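Local coordinates for protein endonuclease and methylase LlaGI (Lactococcus lactis, PDB 5FFJ) that recognises a specific DNA sequence and, as a single-chain Type ISP restriction-modification enzyme, probably either methylates the DNA or translocates along it with ATP to cleave it, at residues 1065-1070 and 1360-1365; 1071-1076 and 1368-1373; 1085-1090 and 1115-1120. All blocks are in the same frame, centred on the assembly; numbering follows the deposited sequence.

Interaction 1 (1065-1070 and 1360-1365); sequences RDAWVS and KKSGIT. With nucleotides of chain C.
The indole of Trp1068 and the side chain of Ile1364 cross at about a right angle, with the tip of the isoleucine standing on the ring. Ile1364 CD1 lies 3.9 Å from the centroid of the six-membered ring of Trp1068, 12° off the ring normal, a CH-pi contact over one face. At the pyrrole end Ser1362 CB comes obliquely, 3.8 Å from Trp1068 NE1. Trp1068 has CG anti to its carbonyl carbon (chi1 -65°), which swings the indole from the short helix 1066-1069 out to the loop. Ala1067 fills in beside the indole: its CB points at the loop and touches Ser1362 OG, while its carbonyl O meets Ile1364 CG2 at 3.7 Å. The serine hydroxyl spends its polar bond on Asp1359. No hydrogen bond joins the two segments.

The start of this one-turn helix faces the DNA, consistent with the C-terminal specificity domain holding the DNA backbone here. The backbone N of Asp1066 donates to OP1 of DG16 of chain C at 3.2 Å, where the helix end would probably favour an anion. A weak second bond runs to OP2. Bonds of OD1 to Thr1063 and OD2 to Tyr1146 probably fix the Asp1066 carboxylate and help offset its nearness to the phosphate charge. Behind the contact, Trp1068 packs on Ile1083 and Met1084 of helix 1074-1096, Ile1364 touches its Asn1080, and Val1069 lies against strand 1150-1155.

Interaction 2 (1071-1076 and 1368-1373); sequences NFSKIN and PNEFSD
This is a partly buried, mainly apolar contact between the turn that leads into helix 1074-1096 and the loop before helix 1377-1398, both in the specificity domain. Phe1072 carries most of it. Pro1368 lies over one face of its ring, CB 3.9 Å from the ring centroid and 15° off the normal, in a CH-pi contact displaced toward the rim. The side chains of Phe1072 and Phe1371 cross at about a right angle; Phe1371 CB approaches the Phe1072 ring obliquely, and the edge of the Phe1371 ring receives the backbone O of Phe1072 in its plane, 3.2 Å from CD1. That oxygen takes a CA-H...O contact from Phe1371.

The turn is shaped from within. Asn1071 OD1 accepts from Ser1073 N at 2.7 Å, an Asx turn whose donor sits above the amide carbonyl plane. Ser1073 is then the N-cap of the helix: OG, anti to its backbone N (chi1 173°), accepts a weak capping bond from Asn1076 N. Alongside this helix start lies Glu1370, extended beyond CG; its OE1 is 3.3 Å from Ser1073 CB and equidistant from both ends of the Asn1076 amide, packing without a hydrogen bond, the two planes 85° apart. Being next to a helix N-terminus would probably favour the charged carboxylate. Tyr1354 meets the Phe1072 ring, while Tyr1153 and Tyr1377 meet that of Phe1371, and Asp1366 accepts from Phe1072 N.

Interaction 3 (1085-1090 and 1115-1120); sequences IKNYNL and ERKISW
The indole of Trp1120 has one face covered from within its own segment, Ile1118 CG2 standing 3.4 Å above the ring plane and over its centre. The phenol ring of Tyr1088 comes to the far end of that indole, turned so that Trp1120 CZ3 lies at the phenol edge, 4.0 Å from Tyr1088 CD1; the two side chains cross at about a right angle. Phe1159 also meets the Tyr1088 ring, and Tyr1088 OH bonds to the backbone O of Glu1132. With CG anti to its backbone N (chi1 168°), Tyr1088 sends its ring along to Trp1120, and Ile1118 CD1 fills in at its base, 3.7 Å from Tyr1088 CA.

In the C-terminal specificity domain these residues join helix 1074-1096 to the irregular chain leading into helix 1122-1129, whose Leu1124 touches both Tyr1088 and Ile1118, a connection that folds back on the helix it came from. The polar link comes from the preceding residue, Asn1087. It points across with CG anti to its carbonyl carbon (chi1 -71°), and ND2 donates to Lys1117 O at 3.1 Å, an almost straight bond of 177° lying in the amide plane but meeting the carbonyl from above its own plane. The bent lysine chain crosses this amide at about a right angle, Lys1117 CD resting 3.5 Å from Asn1087 ND2. An alanine in place of Asn1087 would remove the amide and its bond to the Lys1117 carbonyl, and would probably loosen the loop and the lysine chain packed on it. Two residues further on, the Ser1119 carbonyl accepts from Arg1065 NE.

Overall arrangement
All three contacts lie in the C-terminal specificity domain, on one side of the chain's centre. Interactions 1 and 2 sit about 14 Å apart between centres, and their segments alternate along the chain: 1065-1070 and 1071-1076 are consecutive, and both meet the region 1360-1373 nearly 300 residues later. Interaction 3 is nested inside both loops, about 12 Å from interaction 1 and 22 Å from interaction 2, centre to centre. Helix 1074-1096 begins in interaction 2 and runs on into interaction 3. Interaction 1 touches both others and contacts DNA, so the phosphate-binding helix start is probably positioned by chain nearly 300 residues away and by helix 1074-1096.

Interaction 1 (1065-1070 and 1360-1365)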
loop_
_atom_site.group_PDB
_atom_site.type_symbol
_atom_site.label_atom_id
_atom_site.label_comp_id
_atom_site.label_asym_id
_atom_site.label_seq_id
_atom_site.Cartn_x
_atom_site.Cartn_y
_atom_site.Cartn_z
ATOM N N ARG A 1065 -7.890 -20.001 3.102
ATOM C CA ARG A 1065 -8.009 -19.856 1.650
ATOM C C ARG A 1065 -9.462 -20.064 1.220
ATOM O O ARG A 1065 -9.781 -20.994 0.478
ATOM C CB ARG A 1065 -7.075 -20.838 0.928
ATOM C CG ARG A 1065 -7.132 -22.275 1.436
ATOM C CD ARG A 1065 -6.097 -23.144 0.731
ATOM N NE ARG A 1065 -4.724 -22.741 1.040
ATOM C CZ ARG A 1065 -3.976 -23.258 2.014
ATOM N NH1 ARG A 1065 -4.455 -24.213 2.803
ATOM N NH2 ARG A 1065 -2.739 -22.814 2.201
ATOM N N ASP A 1066 -10.337 -19.174 1.686
ATOM C CA ASP A 1066 -11.778 -19.314 1.492
ATOM C C ASP A 1066 -12.191 -19.307 0.020
ATOM O O ASP A 1066 -13.055 -20.086 -0.386
ATOM C CB ASP A 1066 -12.522 -18.198 2.238
ATOM C CG ASP A 1066 -12.531 -18.399 3.748
ATOM O OD1 ASP A 1066 -12.130 -19.486 4.219
ATOM O OD2 ASP A 1066 -12.953 -17.468 4.468
ATOM N N ALA A 1067 -11.586 -18.430 -0.777
ATOM C CA ALA A 1067 -11.977 -18.288 -2.178
ATOM C C ALA A 1067 -11.834 -19.605 -2.939
ATOM O O ALA A 1067 -12.648 -19.922 -3.807
ATOM C CB ALA A 1067 -11.156 -17.199 -2.854
ATOM N N TRP A 1068 -10.800 -20.370 -2.604
ATOM C CA TRP A 1068 -10.547 -21.653 -3.250
ATOM C C TRP A 1068 -11.366 -22.770 -2.619
ATOM O O TRP A 1068 -11.998 -23.566 -3.313
ATOM C CB TRP A 1068 -9.062 -22.012 -3.167
ATOM C CG TRP A 1068 -8.156 -21.094 -3.930
ATOM C CD1 TRP A 1068 -7.596 -19.933 -3.482
ATOM C CD2 TRP A 1068 -7.695 -21.267 -5.275
ATOM N NE1 TRP A 1068 -6.818 -19.372 -4.467
ATOM C CE2 TRP A 1068 -6.863 -20.172 -5.576
ATOM C CE3 TRP A 1068 -7.911 -22.242 -6.253
ATOM C CZ2 TRP A 1068 -6.245 -20.025 -6.817
ATOM C CZ3 TRP A 1068 -7.295 -22.095 -7.482
ATOM C CH2 TRP A 1068 -6.473 -20.995 -7.753
ATOM N N VAL A 1069 -11.354 -22.808 -1.291
ATOM C CA VAL A 1069 -11.806 -23.974 -0.542
ATOM C C VAL A 1069 -13.299 -23.931 -0.185
ATOM O O VAL A 1069 -13.900 -24.972 0.087
ATOM C CB VAL A 1069 -10.941 -24.130 0.743
ATOM C CG1 VAL A 1069 -11.780 -24.123 2.018
ATOM C CG2 VAL A 1069 -10.098 -25.388 0.658
ATOM N N SER A 1070 -13.890 -22.738 -0.197
ATOM C CA SER A 1070 -15.311 -22.574 0.125
ATOM C C SER A 1070 -16.058 -21.834 -0.985
ATOM O O SER A 1070 -15.493 -20.965 -1.652
ATOM C CB SER A 1070 -15.481 -21.821 1.446
ATOM O OG SER A 1070 -15.674 -20.436 1.220
ATOM N N LYS A 1360 -10.755 -10.691 -5.953
ATOM C CA LYS A 1360 -9.815 -9.861 -6.704
ATOM C C LYS A 1360 -8.469 -10.551 -6.916
ATOM O O LYS A 1360 -7.862 -10.432 -7.980
ATOM C CB LYS A 1360 -9.597 -8.527 -5.985
ATOM N N LYS A 1361 -8.016 -11.280 -5.901
ATOM C CA LYS A 1361 -6.706 -11.925 -5.930
ATOM C C LYS A 1361 -6.693 -13.135 -6.861
ATOM O O LYS A 1361 -5.824 -13.257 -7.727
ATOM C CB LYS A 1361 -6.295 -12.353 -4.519
ATOM N N SER A 1362 -7.668 -14.019 -6.675
ATOM C CA SER A 1362 -7.713 -15.298 -7.383
ATOM C C SER A 1362 -8.582 -15.243 -8.639
ATOM O O SER A 1362 -8.392 -16.033 -9.565
ATOM C CB SER A 1362 -8.222 -16.404 -6.449
ATOM O OG SER A 1362 -9.437 -16.044 -5.821
ATOM N N GLY A 1363 -9.531 -14.315 -8.671
ATOM C CA GLY A 1363 -10.447 -14.206 -9.792
ATOM C C GLY A 1363 -11.493 -15.308 -9.776
ATOM O O GLY A 1363 -12.075 -15.637 -10.811
ATOM N N ILE A 1364 -11.734 -15.878 -8.598
ATOM C CA ILE A 1364 -12.726 -16.942 -8.448
ATOM C C ILE A 1364 -14.086 -16.327 -8.142
ATOM O O ILE A 1364 -14.235 -15.564 -7.185
ATOM C CB ILE A 1364 -12.357 -17.949 -7.323
ATOM C CG1 ILE A 1364 -10.870 -18.340 -7.399
ATOM C CG2 ILE A 1364 -13.311 -19.159 -7.356
ATOM C CD1 ILE A 1364 -10.569 -19.807 -7.653
ATOM N N THR A 1365 -15.078 -16.667 -8.959
ATOM C CA THR A 1365 -16.417 -16.108 -8.823
ATOM C C THR A 1365 -17.233 -16.927 -7.831
ATOM O O THR A 1365 -17.083 -18.148 -7.752
ATOM C CB THR A 1365 -17.164 -16.067 -10.174
ATOM O OG1 THR A 1365 -17.755 -17.345 -10.438
ATOM C CG2 THR A 1365 -16.221 -15.693 -11.318
ATOM P P DG C 16 -8.718 -16.159 3.350
ATOM O OP1 DG C 16 -8.508 -16.546 1.940
ATOM O OP2 DG C 16 -9.339 -17.123 4.288
ATOM O "O5'" DG C 16 -7.311 -15.704 3.965
ATOM C "C5'" DG C 16 -7.309 -14.822 5.075
ATOM C "C4'" DG C 16 -5.922 -14.624 5.656
ATOM O "O4'" DG C 16 -6.058 -13.915 6.912
ATOM C "C3'" DG C 16 -5.184 -15.886 6.058
ATOM O "O3'" DG C 16 -3.826 -15.597 6.354
ATOM C "C2'" DG C 16 -5.941 -16.238 7.314
ATOM C "C1'" DG C 16 -5.986 -14.863 7.977
ATOM N N9 DG C 16 -7.109 -14.648 8.875
ATOM C C8 DG C 16 -8.376 -15.174 8.787
ATOM N N7 DG C 16 -9.165 -14.785 9.754
ATOM C C5 DG C 16 -8.365 -13.949 10.526
ATOM C C6 DG C 16 -8.662 -13.230 11.707
ATOM O O6 DG C 16 -9.731 -13.185 12.331
ATOM N N1 DG C 16 -7.559 -12.506 12.158
ATOM C C2 DG C 16 -6.328 -12.485 11.544
ATOM N N2 DG C 16 -5.381 -11.733 12.119
ATOM N N3 DG C 16 -6.042 -13.153 10.442
ATOM C C4 DG C 16 -7.102 -13.859 9.993
ATOM P P DG C 15 -15.119 -12.014 3.652
ATOM O OP1 DG C 15 -15.346 -12.368 2.232
ATOM O OP2 DG C 15 -16.247 -12.109 4.606
ATOM O "O5'" DG C 15 -13.908 -12.872 4.253
ATOM C "C5'" DG C 15 -13.160 -13.756 3.415
ATOM C "C4'" DG C 15 -11.671 -13.535 3.590
ATOM O "O4'" DG C 15 -11.454 -12.542 4.636
ATOM C "C3'" DG C 15 -10.884 -14.775 4.016
ATOM O "O3'" DG C 15 -9.594 -14.809 3.373
ATOM C "C2'" DG C 15 -10.788 -14.602 5.527
ATOM C "C1'" DG C 15 -10.658 -13.094 5.667
ATOM N N9 DG C 15 -11.107 -12.558 6.959
ATOM C C8 DG C 15 -12.371 -12.620 7.497
ATOM N N7 DG C 15 -12.470 -12.039 8.665
ATOM C C5 DG C 15 -11.191 -11.557 8.915
ATOM C C6 DG C 15 -10.684 -10.840 10.030
ATOM O O6 DG C 15 -11.287 -10.477 11.050
ATOM N N1 DG C 15 -9.332 -10.546 9.880
ATOM C C2 DG C 15 -8.566 -10.900 8.793
ATOM N N2 DG C 15 -7.280 -10.529 8.823
ATOM N N3 DG C 15 -9.028 -11.570 7.747
ATOM C C4 DG C 15 -10.343 -11.866 7.875
#

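Interaction 2 (1071-1076 and 1368-1373)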
loop_
_atom_site.group_PDB
_atom_site.type_symbol
_atom_site.label_atom_id
_atom_site.label_comp_id
_atom_site.label_asym_id
_atom_site.label_seq_id
_atom_site.Cartn_x
_atom_site.Cartn_y
_atom_site.Cartn_z
ATOM N N ASN A 1071 -17.333 -22.168 -1.159
ATOM C CA ASN A 1071 -18.145 -21.599 -2.231
ATOM C C ASN A 1071 -19.616 -21.997 -2.092
ATOM O O ASN A 1071 -19.944 -22.998 -1.455
ATOM C CB ASN A 1071 -17.600 -22.049 -3.594
ATOM C CG ASN A 1071 -18.300 -21.383 -4.772
ATOM O OD1 ASN A 1071 -19.503 -21.127 -4.741
ATOM N ND2 ASN A 1071 -17.542 -21.114 -5.829
ATOM N N PHE A 1072 -20.495 -21.197 -2.690
ATOM C CA PHE A 1072 -21.925 -21.496 -2.733
ATOM C C PHE A 1072 -22.234 -22.731 -3.583
ATOM O O PHE A 1072 -23.111 -23.523 -3.241
ATOM C CB PHE A 1072 -22.702 -20.296 -3.283
ATOM C CG PHE A 1072 -23.002 -19.239 -2.257
ATOM C CD1 PHE A 1072 -23.820 -19.518 -1.176
ATOM C CD2 PHE A 1072 -22.498 -17.956 -2.391
ATOM C CE1 PHE A 1072 -24.109 -18.547 -0.236
ATOM C CE2 PHE A 1072 -22.786 -16.979 -1.454
ATOM C CZ PHE A 1072 -23.593 -17.277 -0.376
ATOM N N SER A 1073 -21.517 -22.885 -4.694
ATOM C CA SER A 1073 -21.724 -24.019 -5.592
ATOM C C SER A 1073 -20.808 -25.175 -5.218
ATOM O O SER A 1073 -19.586 -25.032 -5.225
ATOM C CB SER A 1073 -21.483 -23.611 -7.051
ATOM O OG SER A 1073 -21.519 -24.739 -7.909
ATOM N N LYS A 1074 -21.411 -26.313 -4.882
ATOM C CA LYS A 1074 -20.666 -27.537 -4.592
ATOM C C LYS A 1074 -19.753 -27.915 -5.754
ATOM O O LYS A 1074 -18.610 -28.325 -5.550
ATOM C CB LYS A 1074 -21.630 -28.690 -4.287
ATOM C CG LYS A 1074 -20.947 -30.032 -4.056
ATOM C CD LYS A 1074 -21.939 -31.091 -3.592
ATOM C CE LYS A 1074 -21.257 -32.425 -3.306
ATOM N NZ LYS A 1074 -22.217 -33.447 -2.800
ATOM N N ILE A 1075 -20.261 -27.772 -6.973
ATOM C CA ILE A 1075 -19.489 -28.090 -8.165
ATOM C C ILE A 1075 -18.258 -27.188 -8.284
ATOM O O ILE A 1075 -17.170 -27.663 -8.607
ATOM C CB ILE A 1075 -20.356 -27.963 -9.437
ATOM C CG1 ILE A 1075 -21.466 -29.020 -9.409
ATOM C CG2 ILE A 1075 -19.501 -28.116 -10.697
ATOM C CD1 ILE A 1075 -22.422 -28.973 -10.587
ATOM N N ASN A 1076 -18.429 -25.895 -8.024
ATOM C CA ASN A 1076 -17.317 -24.950 -8.106
ATOM C C ASN A 1076 -16.206 -25.274 -7.111
ATOM O O ASN A 1076 -15.026 -25.105 -7.422
ATOM C CB ASN A 1076 -17.808 -23.517 -7.879
ATOM C CG ASN A 1076 -18.500 -22.936 -9.100
ATOM O OD1 ASN A 1076 -19.000 -23.669 -9.952
ATOM N ND2 ASN A 1076 -18.525 -21.610 -9.192
ATOM N N PRO A 1368 -24.376 -16.968 -5.499
ATOM C CA PRO A 1368 -25.287 -17.653 -4.568
ATOM C C PRO A 1368 -26.464 -18.380 -5.234
ATOM O O PRO A 1368 -27.081 -19.232 -4.593
ATOM C CB PRO A 1368 -25.797 -16.512 -3.676
ATOM C CG PRO A 1368 -25.651 -15.291 -4.501
ATOM C CD PRO A 1368 -24.426 -15.504 -5.331
ATOM N N ASN A 1369 -26.769 -18.062 -6.489
ATOM C CA ASN A 1369 -27.884 -18.708 -7.185
ATOM C C ASN A 1369 -27.594 -20.181 -7.495
ATOM O O ASN A 1369 -28.513 -20.958 -7.756
ATOM C CB ASN A 1369 -28.224 -17.970 -8.489
ATOM C CG ASN A 1369 -28.650 -16.531 -8.263
ATOM O OD1 ASN A 1369 -27.884 -15.597 -8.502
ATOM N ND2 ASN A 1369 -29.888 -16.346 -7.819
ATOM N N GLU A 1370 -26.316 -20.557 -7.460
ATOM C CA GLU A 1370 -25.890 -21.916 -7.799
ATOM C C GLU A 1370 -25.917 -22.846 -6.587
ATOM O O GLU A 1370 -25.551 -24.019 -6.691
ATOM C CB GLU A 1370 -24.476 -21.901 -8.394
ATOM C CG GLU A 1370 -24.362 -21.135 -9.702
ATOM C CD GLU A 1370 -22.954 -21.142 -10.279
ATOM O OE1 GLU A 1370 -22.048 -21.734 -9.653
ATOM O OE2 GLU A 1370 -22.753 -20.551 -11.364
ATOM N N PHE A 1371 -26.353 -22.330 -5.441
ATOM C CA PHE A 1371 -26.301 -23.104 -4.203
ATOM C C PHE A 1371 -27.431 -24.135 -4.064
ATOM O O PHE A 1371 -27.187 -25.273 -3.659
ATOM C CB PHE A 1371 -26.330 -22.174 -2.981
ATOM C CG PHE A 1371 -26.538 -22.904 -1.681
ATOM C CD1 PHE A 1371 -25.513 -23.639 -1.105
ATOM C CD2 PHE A 1371 -27.766 -22.875 -1.045
ATOM C CE1 PHE A 1371 -25.710 -24.319 0.083
ATOM C CE2 PHE A 1371 -27.966 -23.555 0.142
ATOM C CZ PHE A 1371 -26.937 -24.277 0.705
ATOM N N SER A 1372 -28.654 -23.749 -4.427
ATOM C CA SER A 1372 -29.857 -24.384 -3.873
ATOM C C SER A 1372 -30.748 -25.203 -4.812
ATOM O O SER A 1372 -31.673 -25.869 -4.343
ATOM C CB SER A 1372 -30.746 -23.313 -3.242
ATOM O OG SER A 1372 -31.921 -23.905 -2.721
ATOM N N ASP A 1373 -30.539 -25.106 -6.123
ATOM C CA ASP A 1373 -31.313 -25.893 -7.098
ATOM C C ASP A 1373 -32.739 -25.329 -7.277
ATOM O O ASP A 1373 -33.386 -25.567 -8.299
ATOM C CB ASP A 1373 -31.378 -27.376 -6.673
ATOM C CG ASP A 1373 -31.289 -28.341 -7.847
ATOM O OD1 ASP A 1373 -30.454 -28.124 -8.752
ATOM O OD2 ASP A 1373 -32.049 -29.331 -7.849
#

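Interaction 3 (1085-1090 and 1115-1120)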
loop_
_atom_site.group_PDB
_atom_site.type_symbol
_atom_site.label_atom_id
_atom_site.label_comp_id
_atom_site.label_asym_id
_atom_site.label_seq_id
_atom_site.Cartn_x
_atom_site.Cartn_y
_atom_site.Cartn_z
ATOM N N ILE A 1085 -4.888 -27.924 -6.382
ATOM C CA ILE A 1085 -4.196 -29.161 -6.038
ATOM C C ILE A 1085 -3.284 -29.593 -7.184
ATOM O O ILE A 1085 -2.187 -30.098 -6.949
ATOM C CB ILE A 1085 -5.187 -30.294 -5.693
ATOM C CG1 ILE A 1085 -5.808 -30.033 -4.318
ATOM C CG2 ILE A 1085 -4.482 -31.657 -5.696
ATOM C CD1 ILE A 1085 -6.823 -31.068 -3.871
ATOM N N LYS A 1086 -3.736 -29.397 -8.419
ATOM C CA LYS A 1086 -2.894 -29.675 -9.575
ATOM C C LYS A 1086 -1.718 -28.706 -9.596
ATOM O O LYS A 1086 -0.571 -29.119 -9.760
ATOM C CB LYS A 1086 -3.682 -29.570 -10.883
ATOM C CG LYS A 1086 -4.581 -30.765 -11.176
ATOM C CD LYS A 1086 -4.849 -30.905 -12.669
ATOM C CE LYS A 1086 -6.174 -31.599 -12.939
ATOM N NZ LYS A 1086 -7.334 -30.700 -12.678
ATOM N N ASN A 1087 -2.009 -27.420 -9.418
ATOM C CA ASN A 1087 -0.974 -26.393 -9.414
ATOM C C ASN A 1087 0.049 -26.641 -8.312
ATOM O O ASN A 1087 1.242 -26.415 -8.501
ATOM C CB ASN A 1087 -1.593 -25.003 -9.246
ATOM C CG ASN A 1087 -2.351 -24.545 -10.479
ATOM O OD1 ASN A 1087 -2.226 -25.134 -11.553
ATOM N ND2 ASN A 1087 -3.134 -23.482 -10.332
ATOM N N TYR A 1088 -0.423 -27.118 -7.166
ATOM C CA TYR A 1088 0.455 -27.370 -6.031
ATOM C C TYR A 1088 1.358 -28.572 -6.279
ATOM O O TYR A 1088 2.558 -28.521 -6.009
ATOM C CB TYR A 1088 -0.363 -27.586 -4.757
ATOM C CG TYR A 1088 0.462 -28.120 -3.611
ATOM C CD1 TYR A 1088 1.326 -27.292 -2.908
ATOM C CD2 TYR A 1088 0.384 -29.454 -3.240
ATOM C CE1 TYR A 1088 2.088 -27.778 -1.863
ATOM C CE2 TYR A 1088 1.140 -29.949 -2.198
ATOM C CZ TYR A 1088 1.991 -29.107 -1.511
ATOM O OH TYR A 1088 2.748 -29.596 -0.471
ATOM N N ASN A 1089 0.783 -29.654 -6.795
ATOM C CA ASN A 1089 1.549 -30.867 -7.051
ATOM C C ASN A 1089 2.564 -30.680 -8.174
ATOM O O ASN A 1089 3.492 -31.476 -8.314
ATOM C CB ASN A 1089 0.611 -32.029 -7.382
ATOM C CG ASN A 1089 -0.184 -32.500 -6.179
ATOM O OD1 ASN A 1089 0.225 -32.303 -5.035
ATOM N ND2 ASN A 1089 -1.325 -33.129 -6.432
ATOM N N LEU A 1090 2.390 -29.630 -8.971
ATOM C CA LEU A 1090 3.360 -29.297 -10.009
ATOM C C LEU A 1090 4.564 -28.581 -9.403
ATOM O O LEU A 1090 5.708 -28.860 -9.765
ATOM C CB LEU A 1090 2.730 -28.424 -11.096
ATOM C CG LEU A 1090 1.770 -29.085 -12.091
ATOM C CD1 LEU A 1090 1.408 -28.093 -13.188
ATOM C CD2 LEU A 1090 2.353 -30.356 -12.693
ATOM N N GLU A 1115 -1.161 -15.708 -7.012
ATOM C CA GLU A 1115 -2.359 -16.016 -6.239
ATOM C C GLU A 1115 -3.519 -16.491 -7.113
ATOM O O GLU A 1115 -4.578 -16.857 -6.602
ATOM C CB GLU A 1115 -2.785 -14.796 -5.420
ATOM C CG GLU A 1115 -2.443 -14.922 -3.945
ATOM C CD GLU A 1115 -2.710 -13.649 -3.165
ATOM O OE1 GLU A 1115 -2.752 -12.565 -3.785
ATOM O OE2 GLU A 1115 -2.876 -13.732 -1.929
ATOM N N ARG A 1116 -3.318 -16.487 -8.426
ATOM C CA ARG A 1116 -4.288 -17.075 -9.344
ATOM C C ARG A 1116 -4.028 -18.569 -9.518
ATOM O O ARG A 1116 -4.768 -19.264 -10.216
ATOM C CB ARG A 1116 -4.246 -16.372 -10.700
ATOM C CG ARG A 1116 -4.674 -14.911 -10.643
ATOM C CD ARG A 1116 -5.132 -14.384 -11.998
ATOM N NE ARG A 1116 -6.278 -15.129 -12.519
ATOM C CZ ARG A 1116 -7.239 -14.614 -13.283
ATOM N NH1 ARG A 1116 -7.221 -13.333 -13.630
ATOM N NH2 ARG A 1116 -8.232 -15.389 -13.700
ATOM N N LYS A 1117 -2.969 -19.050 -8.872
ATOM C CA LYS A 1117 -2.552 -20.447 -8.953
ATOM C C LYS A 1117 -2.751 -21.153 -7.619
ATOM O O LYS A 1117 -3.437 -22.172 -7.529
ATOM C CB LYS A 1117 -1.082 -20.539 -9.356
ATOM C CG LYS A 1117 -0.782 -20.065 -10.758
ATOM C CD LYS A 1117 -0.992 -21.182 -11.759
ATOM C CE LYS A 1117 -0.560 -20.767 -13.151
ATOM N NZ LYS A 1117 -0.550 -21.924 -14.085
ATOM N N ILE A 1118 -2.138 -20.582 -6.585
ATOM C CA ILE A 1118 -2.138 -21.154 -5.242
ATOM C C ILE A 1118 -2.366 -20.065 -4.201
ATOM O O ILE A 1118 -1.903 -18.935 -4.368
ATOM C CB ILE A 1118 -0.789 -21.888 -4.943
ATOM C CG1 ILE A 1118 -0.767 -23.268 -5.603
ATOM C CG2 ILE A 1118 -0.540 -22.053 -3.436
ATOM C CD1 ILE A 1118 0.612 -23.699 -6.054
ATOM N N SER A 1119 -3.100 -20.406 -3.145
ATOM C CA SER A 1119 -3.176 -19.557 -1.963
ATOM C C SER A 1119 -2.305 -20.181 -0.873
ATOM O O SER A 1119 -2.770 -20.998 -0.077
ATOM C CB SER A 1119 -4.623 -19.376 -1.485
ATOM O OG SER A 1119 -4.710 -18.300 -0.560
ATOM N N TRP A 1120 -1.028 -19.805 -0.868
ATOM C CA TRP A 1120 -0.071 -20.268 0.136
ATOM C C TRP A 1120 -0.494 -19.921 1.556
ATOM O O TRP A 1120 -1.122 -18.894 1.809
ATOM C CB TRP A 1120 1.320 -19.676 -0.127
ATOM C CG TRP A 1120 1.948 -20.148 -1.406
ATOM C CD1 TRP A 1120 2.217 -19.399 -2.515
ATOM C CD2 TRP A 1120 2.376 -21.481 -1.709
ATOM N NE1 TRP A 1120 2.790 -20.183 -3.488
ATOM C CE2 TRP A 1120 2.897 -21.465 -3.017
ATOM C CE3 TRP A 1120 2.370 -22.685 -1.000
ATOM C CZ2 TRP A 1120 3.408 -22.607 -3.630
ATOM C CZ3 TRP A 1120 2.877 -23.817 -1.612
ATOM C CH2 TRP A 1120 3.387 -23.771 -2.914
#